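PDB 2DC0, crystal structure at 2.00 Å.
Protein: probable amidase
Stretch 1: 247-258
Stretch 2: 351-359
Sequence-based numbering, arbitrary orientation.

Stretch 1 (247-258) GRLGVEVRKAFT
Stretch 2 (351-359) LLLPVQPLP

The carbonyl of Pro357 is met twice at the start of a helix: Gly250 N donates to Pro357 O (2.8 Å, N-H...O angle 142°), and a water donates to Pro357 O at 2.9 Å while accepting from Val253 N at 3.0 Å. Amides in the first turn of a helix lack intrahelical acceptors; here the water supplies one for Val253 N, while the same Pro357 carbonyl directly accepts from the amide of the N-cap residue, Gly250. Gly250 has phi/psi -82/152, and its lack of a side chain matters: an ideal CB would lie 2.3 Å from Leu358 CD2 and 2.8 Å from Pro357 O.

Helix 251-258 then runs at 147° to strand 351-354, N-to-C, with axes approaching to 9.2 Å. Its bonds begin with Arg254 N to Gly250 O (2.9 Å) and include Phe257 N to Val253 O (2.8 Å). The register is fixed by two pairs: Leu249 CA lies 4.2 Å from Pro357 CA, and Phe257 CA lies 7.0 Å from Pro354 CA.

Val253 and Phe257, four residues apart and thus on one side of the helix, both direct CA-to-CB toward the other stretch. Phe257 (chi1 t, -175°; chi2 57°) lays one ring face against Pro354, whose CD sits 3.8 Å from the ring centroid and 8° off the normal, a CH-pi contact. Pro354 has phi/psi -58/155 and a C-gamma exo pucker. Val253 (chi1 t, 167°) places CG1 3.8 Å from Pro354 CB and CG2 3.2 Å from Pro357 O.

Leu249 (m, t; phi/psi -115/154) starts sideways, but its end comes nearer, bringing CD2 to 3.9 Å from Pro354 CG. Before it, Arg248 O lies 3.2 Å from Pro357 CB. Pro357 itself is C-gamma endo at phi/psi -86/-17. The packing has a polar cost: Leu352 O, 3.5 Å from Phe257 CZ, and Gln356 O, 3.5 Å from Val253 CG1, are buried without partners.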

# COMPACT_ATOMS: atom_id res chain seq x y z
N GLY A 247 5.16 4.47 -25.88
CA GLY A 247 6.44 5.11 -26.08
C GLY A 247 7.59 4.65 -25.20
O GLY A 247 8.70 5.18 -25.29
N ARG A 248 7.37 3.65 -24.36
CA ARG A 248 8.43 3.19 -23.47
C ARG A 248 9.09 1.87 -23.86
O ARG A 248 9.93 1.35 -23.13
CB ARG A 248 7.91 3.11 -22.03
CG ARG A 248 7.51 4.47 -21.47
CD ARG A 248 7.55 4.49 -19.95
NE ARG A 248 7.14 5.78 -19.38
CZ ARG A 248 7.91 6.86 -19.28
NH1 ARG A 248 9.17 6.84 -19.70
NH2 ARG A 248 7.42 7.97 -18.73
N LEU A 249 8.73 1.35 -25.03
CA LEU A 249 9.32 0.11 -25.51
C LEU A 249 10.13 0.37 -26.77
O LEU A 249 9.88 1.34 -27.49
CB LEU A 249 8.22 -0.91 -25.83
CG LEU A 249 7.35 -1.39 -24.67
CD1 LEU A 249 6.31 -2.37 -25.17
CD2 LEU A 249 8.24 -2.04 -23.62
N GLY A 250 11.12 -0.48 -27.04
CA GLY A 250 11.89 -0.34 -28.25
C GLY A 250 11.05 -0.99 -29.33
O GLY A 250 10.26 -1.88 -29.03
N VAL A 251 11.19 -0.55 -30.58
CA VAL A 251 10.41 -1.10 -31.69
C VAL A 251 10.36 -2.64 -31.77
O VAL A 251 9.29 -3.21 -32.01
CB VAL A 251 10.93 -0.57 -33.05
CG1 VAL A 251 10.19 -1.24 -34.21
CG2 VAL A 251 10.72 0.95 -33.13
N GLU A 252 11.50 -3.30 -31.59
CA GLU A 252 11.55 -4.76 -31.67
C GLU A 252 10.85 -5.49 -30.52
O GLU A 252 10.23 -6.53 -30.74
CB GLU A 252 13.00 -5.25 -31.78
CG GLU A 252 13.74 -4.84 -33.06
CD GLU A 252 12.94 -5.11 -34.33
OE1 GLU A 252 12.47 -6.25 -34.52
OE2 GLU A 252 12.79 -4.18 -35.15
N VAL A 253 10.97 -4.96 -29.31
CA VAL A 253 10.32 -5.59 -28.16
C VAL A 253 8.82 -5.34 -28.30
O VAL A 253 8.00 -6.19 -27.94
CB VAL A 253 10.86 -5.02 -26.83
CG1 VAL A 253 9.98 -5.44 -25.66
CG2 VAL A 253 12.29 -5.53 -26.61
N ARG A 254 8.47 -4.18 -28.84
CA ARG A 254 7.07 -3.85 -29.06
C ARG A 254 6.46 -4.91 -29.97
O ARG A 254 5.35 -5.38 -29.75
CB ARG A 254 6.95 -2.49 -29.74
CG ARG A 254 5.52 -2.09 -30.07
CD ARG A 254 5.09 -1.00 -29.13
NE ARG A 254 4.00 -1.42 -28.26
CZ ARG A 254 3.58 -0.71 -27.23
NH1 ARG A 254 4.16 0.45 -26.93
NH2 ARG A 254 2.57 -1.15 -26.49
N LYS A 255 7.20 -5.27 -31.02
CA LYS A 255 6.73 -6.27 -31.97
C LYS A 255 6.60 -7.65 -31.32
O LYS A 255 5.62 -8.36 -31.55
CB LYS A 255 7.67 -6.33 -33.18
CG LYS A 255 7.62 -5.04 -34.02
CD LYS A 255 8.81 -4.91 -34.97
CE LYS A 255 8.82 -6.00 -36.03
NZ LYS A 255 9.95 -5.76 -36.99
N ALA A 256 7.59 -8.03 -30.52
CA ALA A 256 7.54 -9.32 -29.85
C ALA A 256 6.36 -9.38 -28.89
O ALA A 256 5.63 -10.37 -28.84
CB ALA A 256 8.84 -9.59 -29.10
N PHE A 257 6.15 -8.31 -28.13
CA PHE A 257 5.06 -8.27 -27.17
C PHE A 257 3.71 -8.34 -27.88
O PHE A 257 2.80 -9.06 -27.44
CB PHE A 257 5.15 -6.99 -26.33
CG PHE A 257 4.13 -6.92 -25.23
CD1 PHE A 257 4.06 -7.92 -24.26
CD2 PHE A 257 3.27 -5.84 -25.13
CE1 PHE A 257 3.14 -7.83 -23.21
CE2 PHE A 257 2.35 -5.74 -24.10
CZ PHE A 257 2.29 -6.74 -23.13
N THR A 258 3.58 -7.60 -28.98
CA THR A 258 2.35 -7.59 -29.76
C THR A 258 2.04 -8.99 -30.29
O THR A 258 0.89 -9.41 -30.31
CB THR A 258 2.46 -6.60 -30.95
OG1 THR A 258 2.59 -5.26 -30.45
CG2 THR A 258 1.22 -6.68 -31.84
N LEU A 351 -1.39 -8.65 -14.81
CA LEU A 351 -1.01 -7.71 -15.84
C LEU A 351 0.18 -8.34 -16.53
O LEU A 351 0.94 -9.09 -15.92
CB LEU A 351 -0.58 -6.37 -15.24
CG LEU A 351 -1.59 -5.64 -14.34
CD1 LEU A 351 -1.06 -4.26 -13.99
CD2 LEU A 351 -2.93 -5.54 -15.05
N LEU A 352 0.32 -8.04 -17.82
CA LEU A 352 1.44 -8.51 -18.63
C LEU A 352 2.08 -7.30 -19.28
O LEU A 352 1.39 -6.40 -19.75
CB LEU A 352 0.96 -9.45 -19.74
CG LEU A 352 0.44 -10.84 -19.40
CD1 LEU A 352 0.21 -11.62 -20.69
CD2 LEU A 352 1.46 -11.56 -18.52
N LEU A 353 3.41 -7.28 -19.30
CA LEU A 353 4.18 -6.21 -19.94
C LEU A 353 5.64 -6.65 -19.95
O LEU A 353 6.08 -7.37 -19.06
CB LEU A 353 4.05 -4.89 -19.16
CG LEU A 353 4.60 -4.85 -17.73
CD1 LEU A 353 5.07 -3.43 -17.39
CD2 LEU A 353 3.52 -5.31 -16.77
N PRO A 354 6.41 -6.22 -20.95
CA PRO A 354 7.82 -6.60 -21.01
C PRO A 354 8.54 -6.16 -19.75
O PRO A 354 8.12 -5.21 -19.08
CB PRO A 354 8.33 -5.86 -22.24
CG PRO A 354 7.12 -5.79 -23.11
CD PRO A 354 6.04 -5.41 -22.13
N VAL A 355 9.64 -6.83 -19.42
CA VAL A 355 10.41 -6.48 -18.24
C VAL A 355 11.50 -5.49 -18.64
O VAL A 355 12.13 -4.86 -17.79
CB VAL A 355 11.05 -7.72 -17.60
CG1 VAL A 355 12.24 -8.18 -18.43
CG2 VAL A 355 11.47 -7.41 -16.17
N GLN A 356 11.71 -5.37 -19.95
CA GLN A 356 12.73 -4.48 -20.52
C GLN A 356 12.24 -3.95 -21.87
O GLN A 356 11.46 -4.61 -22.57
CB GLN A 356 14.02 -5.28 -20.72
CG GLN A 356 13.81 -6.50 -21.62
CD GLN A 356 14.91 -7.53 -21.50
OE1 GLN A 356 16.00 -7.37 -22.06
NE2 GLN A 356 14.64 -8.59 -20.76
N PRO A 357 12.69 -2.75 -22.27
CA PRO A 357 12.27 -2.16 -23.55
C PRO A 357 13.14 -2.62 -24.72
O PRO A 357 12.75 -2.48 -25.88
CB PRO A 357 12.41 -0.67 -23.30
CG PRO A 357 13.66 -0.63 -22.45
CD PRO A 357 13.39 -1.74 -21.45
N LEU A 358 14.30 -3.16 -24.39
CA LEU A 358 15.27 -3.59 -25.38
C LEU A 358 16.13 -4.73 -24.83
O LEU A 358 16.16 -4.97 -23.62
CB LEU A 358 16.22 -2.43 -25.70
CG LEU A 358 15.65 -1.10 -26.23
CD1 LEU A 358 16.56 0.04 -25.80
CD2 LEU A 358 15.51 -1.17 -27.74
N PRO A 359 16.82 -5.46 -25.72
CA PRO A 359 17.67 -6.54 -25.22
C PRO A 359 18.83 -5.87 -24.50
O PRO A 359 19.05 -4.66 -24.66
CB PRO A 359 18.11 -7.26 -26.49
CG PRO A 359 18.11 -6.15 -27.51
CD PRO A 359 16.83 -5.42 -27.19
O HOH W 1 13.36 -3.38 -28.58